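Putative GAF sensor protein (Burkholderia vietnamiensis, PDB 5HL6) probably reduces free L-methionine-(R)-S-oxide to methionine, as a GAF-domain member of the free methionine sulfoxide reductase family. Local coordinates at residues 57-62 and 147-152; 63-68 and 137-142. All coordinates share one frame; numbering follows the deposited sequence.

Contact 1: residues 57-62 and 147-152; sequences DRLNWA and AARFDD. With EDO (1,2-ethanediol), chain C.
R149 reaches out of the loop that precedes helix 152-176 and takes hold of the backbone just ahead of strand 61-67. Its CG stands anti to the backbone N (chi1 159°) and the chain bends at chi2, which carries the guanidinium up to the carbonyl of D57. The grip is side-on: R149 NE and R149 NH2 each donate to D57 O over 3.0 Å. That oxygen lies near the guanidinium plane, but only NH2 meets it on a lone pair, NE standing above the carbonyl plane. The D57 carboxylate adds charge from out of the guanidinium plane, OD1 lying 3.5 Å from R149 NH2.

R58 lies across R149 despite the like charge. The two guanidiniums are almost parallel, their planes 11° apart, yet the closest part of R149 is aliphatic, CD sitting 3.4 Å from R58 NH2 over one face of the R58 group. D57 OD2, 3.5 Å from R58 NE, closes a three-residue salt-bridge network that probably offsets the repulsion. A water links R149 O to R58 NH2, weakly at the latter.

Beneath this polar layer, L59 CD2 meets the edge of the F150 ring, 3.7 Å from CZ, while R149 CG rests over the centre of one ring face. L59 N donates to O1 of a 1,2-ethanediol (3.1 Å), probably from the crystallisation liquor, which is also bonded to the carbonyls of Y53 and L56. L59 also packs on Y53 of helix 41-55 and V142 of strand 136-144, and F150 on I125 of strand 123-130, so the contact ties the loop to one end of the GAF sheet.

Contact 2: residues 63-68 and 137-142; sequences GFYFFD and IGVWDV
The backbones come unusually close where G138 pairs with F66, a non-hydrogen-bonded pair of the antiparallel ladder with CA atoms 4.1 Å apart. With only hydrogens on its CA, G138 lies directly against the facing strand, and G138 CA makes a C-H...O contact of 3.1 Å with Y65 O. I137 and G138 together face L129 on the next strand, a classic beta bulge. The two strands, 61-67 and 136-144, are the central pair of the antiparallel GAF sheet.

Two hydrogen-bonded pairs, G63 with D141 and Y65 with V139, set the register, and F67 N adds a bond of 2.9 Å to I137 O. The bonds at G63 run nearly along the C=O axes, whereas F67 N approaches from above the carbonyl plane.

On the face carrying F64, W140 and F66, the indole lies edge-to-face against the phenyl of F64. W140 CE3 stands over the centre of that ring, 3.8 Å from F64 CZ, with the planes turned by 60°. With CG anti to the backbone N (chi1 166°), W140 leans over G63, bringing CZ3 to 3.6 Å from G63 CA. Helices 41-55 and 152-176 cover this aromatic face: S49 touches both rings, F48 meets W140 edge-to-face, and F165 meets F64.

The other face carries Y65, V139 and D141. Y65 CB packs on V139 CG2, and the phenol runs alongside the D141 carboxylate. E124 and D143 bring further carboxylates close to D141, which might raise its pKa. One water joins the two tips, 3.0 Å from Y65 OH and donating to D141 OD2 at 2.9 Å.

Both contacts join the chain around strand 61-67 to the chain around strand 136-144, at successive levels with centres about 17 Å apart. Contact 2 is the buried middle of the sheet, held by regular backbone bonds and aromatic packing; contact 1 lies farther out, partly exposed, where R149 comes from a loop beyond strand 136-144 and its grip on a carbonyl takes the place of strand pairing between the two segments. Charge dominates contact 1, whereas in contact 2 it is confined largely to the face bearing D141. V142 bridges them: its CG1 packs 3.7 Å from L59 CD2 and equally close to F150 CZ, extending the apolar layer from the sheet beneath the salt bridges.

Contact 1: residues 57-62 and 147-152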
# COMPACT_ATOMS: atom_id res chain seq x y z
N ASP B 57 12.61 -5.10 -11.08
CA ASP B 57 13.78 -4.92 -10.23
C ASP B 57 14.21 -3.45 -10.23
O ASP B 57 13.74 -2.64 -11.03
CB ASP B 57 14.93 -5.83 -10.69
CG ASP B 57 15.64 -5.32 -11.94
OD1 ASP B 57 15.01 -4.62 -12.76
OD2 ASP B 57 16.84 -5.62 -12.10
N ARG B 58 15.09 -3.11 -9.28
CA ARG B 58 15.70 -1.79 -9.20
C ARG B 58 14.65 -0.68 -9.07
O ARG B 58 14.71 0.34 -9.75
CB ARG B 58 16.60 -1.54 -10.42
CG ARG B 58 17.76 -2.52 -10.55
CD ARG B 58 18.55 -2.25 -11.82
NE ARG B 58 17.75 -2.42 -13.03
CZ ARG B 58 18.04 -1.87 -14.21
NH1 ARG B 58 19.11 -1.11 -14.35
NH2 ARG B 58 17.25 -2.08 -15.26
N LEU B 59 13.68 -0.89 -8.18
CA LEU B 59 12.66 0.10 -7.85
C LEU B 59 12.76 0.49 -6.38
O LEU B 59 13.14 -0.33 -5.53
CB LEU B 59 11.25 -0.42 -8.14
CG LEU B 59 10.89 -0.82 -9.56
CD1 LEU B 59 9.41 -1.13 -9.65
CD2 LEU B 59 11.27 0.31 -10.53
N ASN B 60 12.41 1.74 -6.07
CA ASN B 60 12.34 2.17 -4.68
C ASN B 60 11.01 2.82 -4.31
O ASN B 60 10.80 3.13 -3.14
CB ASN B 60 13.50 3.12 -4.34
CG ASN B 60 13.38 4.46 -5.04
OD1 ASN B 60 13.29 4.53 -6.26
ND2 ASN B 60 13.41 5.53 -4.26
N TRP B 61 10.09 3.00 -5.26
CA TRP B 61 8.77 3.52 -4.95
C TRP B 61 7.85 3.16 -6.10
O TRP B 61 8.27 3.18 -7.25
CB TRP B 61 8.80 5.04 -4.76
CG TRP B 61 7.76 5.58 -3.80
CD1 TRP B 61 7.92 5.75 -2.45
CD2 TRP B 61 6.44 6.05 -4.12
NE1 TRP B 61 6.77 6.29 -1.91
CE2 TRP B 61 5.85 6.48 -2.91
CE3 TRP B 61 5.70 6.16 -5.31
CZ2 TRP B 61 4.57 7.02 -2.85
CZ3 TRP B 61 4.41 6.68 -5.25
CH2 TRP B 61 3.85 7.10 -4.03
N ALA B 62 6.59 2.85 -5.77
CA ALA B 62 5.59 2.62 -6.81
C ALA B 62 4.21 2.74 -6.18
O ALA B 62 3.89 2.01 -5.24
CB ALA B 62 5.78 1.24 -7.45
N ALA B 147 20.11 5.65 -12.15
CA ALA B 147 19.92 6.63 -13.21
C ALA B 147 19.43 5.96 -14.49
O ALA B 147 19.90 4.87 -14.86
CB ALA B 147 21.22 7.38 -13.48
N ALA B 148 18.47 6.60 -15.16
CA ALA B 148 17.95 6.14 -16.45
C ALA B 148 17.46 4.69 -16.40
O ALA B 148 17.71 3.90 -17.31
CB ALA B 148 18.99 6.33 -17.55
N ARG B 149 16.76 4.34 -15.32
CA ARG B 149 16.19 3.00 -15.22
C ARG B 149 15.05 2.79 -16.22
O ARG B 149 14.82 1.65 -16.66
CB ARG B 149 15.72 2.74 -13.79
CG ARG B 149 14.67 1.63 -13.60
CD ARG B 149 15.29 0.25 -13.66
NE ARG B 149 14.33 -0.80 -13.34
CZ ARG B 149 13.49 -1.35 -14.22
NH1 ARG B 149 13.48 -0.92 -15.48
NH2 ARG B 149 12.66 -2.31 -13.84
N PHE B 150 14.35 3.85 -16.60
CA PHE B 150 13.16 3.75 -17.45
C PHE B 150 13.44 4.34 -18.83
O PHE B 150 13.86 5.50 -18.95
CB PHE B 150 11.97 4.46 -16.80
CG PHE B 150 11.71 4.04 -15.38
CD1 PHE B 150 11.18 2.79 -15.11
CD2 PHE B 150 12.00 4.88 -14.32
CE1 PHE B 150 10.95 2.39 -13.80
CE2 PHE B 150 11.78 4.49 -13.01
CZ PHE B 150 11.25 3.24 -12.75
N ASP B 151 13.19 3.54 -19.87
CA ASP B 151 13.29 3.98 -21.25
C ASP B 151 11.90 3.96 -21.88
O ASP B 151 10.88 3.75 -21.20
CB ASP B 151 14.28 3.10 -22.02
CG ASP B 151 13.93 1.61 -21.98
OD1 ASP B 151 12.73 1.26 -21.98
OD2 ASP B 151 14.87 0.79 -21.96
N ASP B 152 11.85 4.15 -23.20
CA ASP B 152 10.55 4.23 -23.86
C ASP B 152 9.79 2.91 -23.82
O ASP B 152 8.56 2.91 -23.92
CB ASP B 152 10.72 4.68 -25.31
CG ASP B 152 9.43 5.23 -25.88
OD1 ASP B 152 8.83 6.11 -25.23
OD2 ASP B 152 9.00 4.75 -26.95
C1 EDO C . 11.68 -3.42 -5.72
O1 EDO C . 12.54 -3.44 -6.87
C2 EDO C . 11.46 -4.83 -5.20
O2 EDO C . 10.96 -5.65 -6.27
O HOH W 1 16.00 -0.89 -17.71

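Contact 2: residues 63-68 and 137-142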
# COMPACT_ATOMS: atom_id res chain seq x y z
N GLY B 63 3.40 3.67 -6.69
CA GLY B 63 2.10 3.90 -6.09
C GLY B 63 1.34 5.01 -6.78
O GLY B 63 1.79 5.59 -7.77
N PHE B 64 0.18 5.32 -6.20
CA PHE B 64 -0.80 6.24 -6.76
C PHE B 64 -0.84 7.56 -6.00
O PHE B 64 -0.67 7.59 -4.78
CB PHE B 64 -2.21 5.63 -6.68
CG PHE B 64 -2.40 4.41 -7.54
CD1 PHE B 64 -2.80 4.55 -8.86
CD2 PHE B 64 -2.19 3.15 -7.03
CE1 PHE B 64 -2.99 3.43 -9.67
CE2 PHE B 64 -2.39 2.02 -7.81
CZ PHE B 64 -2.78 2.17 -9.15
N TYR B 65 -1.10 8.65 -6.73
CA TYR B 65 -1.67 9.86 -6.15
C TYR B 65 -3.02 10.06 -6.81
O TYR B 65 -3.15 9.92 -8.03
CB TYR B 65 -0.79 11.11 -6.37
CG TYR B 65 0.53 11.09 -5.63
CD1 TYR B 65 0.70 11.81 -4.45
CD2 TYR B 65 1.61 10.38 -6.13
CE1 TYR B 65 1.92 11.79 -3.78
CE2 TYR B 65 2.81 10.35 -5.47
CZ TYR B 65 2.97 11.04 -4.30
OH TYR B 65 4.18 11.00 -3.64
N PHE B 66 -4.04 10.34 -6.00
CA PHE B 66 -5.39 10.51 -6.51
C PHE B 66 -5.79 11.98 -6.45
O PHE B 66 -5.57 12.65 -5.43
CB PHE B 66 -6.38 9.63 -5.74
CG PHE B 66 -6.23 8.16 -6.05
CD1 PHE B 66 -6.46 7.70 -7.34
CD2 PHE B 66 -5.85 7.26 -5.07
CE1 PHE B 66 -6.31 6.36 -7.66
CE2 PHE B 66 -5.70 5.90 -5.38
CZ PHE B 66 -5.94 5.46 -6.68
N PHE B 67 -6.36 12.47 -7.54
CA PHE B 67 -6.86 13.83 -7.62
C PHE B 67 -8.12 13.97 -6.77
O PHE B 67 -9.09 13.22 -6.96
CB PHE B 67 -7.15 14.17 -9.08
CG PHE B 67 -7.46 15.61 -9.31
CD1 PHE B 67 -6.53 16.60 -8.98
CD2 PHE B 67 -8.65 15.99 -9.89
CE1 PHE B 67 -6.81 17.94 -9.21
CE2 PHE B 67 -8.94 17.33 -10.13
CZ PHE B 67 -8.01 18.31 -9.78
N ASP B 68 -8.12 14.92 -5.83
CA ASP B 68 -9.26 15.12 -4.95
C ASP B 68 -10.18 16.23 -5.44
O ASP B 68 -11.01 16.73 -4.67
CB ASP B 68 -8.80 15.37 -3.51
CG ASP B 68 -8.22 16.77 -3.30
OD1 ASP B 68 -7.97 17.51 -4.28
OD2 ASP B 68 -8.00 17.12 -2.12
N ILE B 137 -8.24 11.15 -12.88
CA ILE B 137 -8.28 10.22 -11.74
C ILE B 137 -7.13 10.51 -10.79
O ILE B 137 -7.32 10.61 -9.56
CB ILE B 137 -8.23 8.76 -12.22
CG1 ILE B 137 -9.46 8.43 -13.08
CG2 ILE B 137 -8.09 7.77 -10.99
CD1 ILE B 137 -9.32 7.15 -13.91
N GLY B 138 -5.92 10.63 -11.32
CA GLY B 138 -4.71 10.86 -10.53
C GLY B 138 -3.49 10.54 -11.37
O GLY B 138 -3.50 10.71 -12.59
N VAL B 139 -2.43 10.06 -10.71
CA VAL B 139 -1.25 9.60 -11.43
C VAL B 139 -0.74 8.31 -10.81
O VAL B 139 -0.97 8.02 -9.63
CB VAL B 139 -0.11 10.64 -11.45
CG1 VAL B 139 -0.62 11.99 -11.97
CG2 VAL B 139 0.53 10.76 -10.07
N TRP B 140 -0.04 7.53 -11.63
CA TRP B 140 0.75 6.38 -11.20
C TRP B 140 2.22 6.78 -11.26
O TRP B 140 2.67 7.29 -12.29
CB TRP B 140 0.47 5.19 -12.12
CG TRP B 140 1.45 4.06 -12.01
CD1 TRP B 140 2.41 3.73 -12.91
CD2 TRP B 140 1.56 3.11 -10.94
NE1 TRP B 140 3.12 2.63 -12.47
CE2 TRP B 140 2.61 2.23 -11.26
CE3 TRP B 140 0.87 2.91 -9.74
CZ2 TRP B 140 3.00 1.19 -10.43
CZ3 TRP B 140 1.25 1.87 -8.91
CH2 TRP B 140 2.31 1.02 -9.26
N ASP B 141 2.95 6.58 -10.16
CA ASP B 141 4.33 7.07 -10.03
C ASP B 141 5.25 5.92 -9.64
O ASP B 141 4.96 5.20 -8.68
CB ASP B 141 4.41 8.18 -8.98
CG ASP B 141 5.84 8.68 -8.74
OD1 ASP B 141 6.68 8.65 -9.67
OD2 ASP B 141 6.12 9.11 -7.61
N VAL B 142 6.36 5.75 -10.36
CA VAL B 142 7.36 4.72 -10.06
C VAL B 142 8.74 5.35 -10.07
O VAL B 142 9.08 6.13 -10.97
CB VAL B 142 7.32 3.55 -11.05
CG1 VAL B 142 8.29 2.44 -10.61
CG2 VAL B 142 5.92 2.98 -11.16
O HOH W 2 6.42 9.43 -4.78
O HOH W 3 -9.55 10.32 -7.81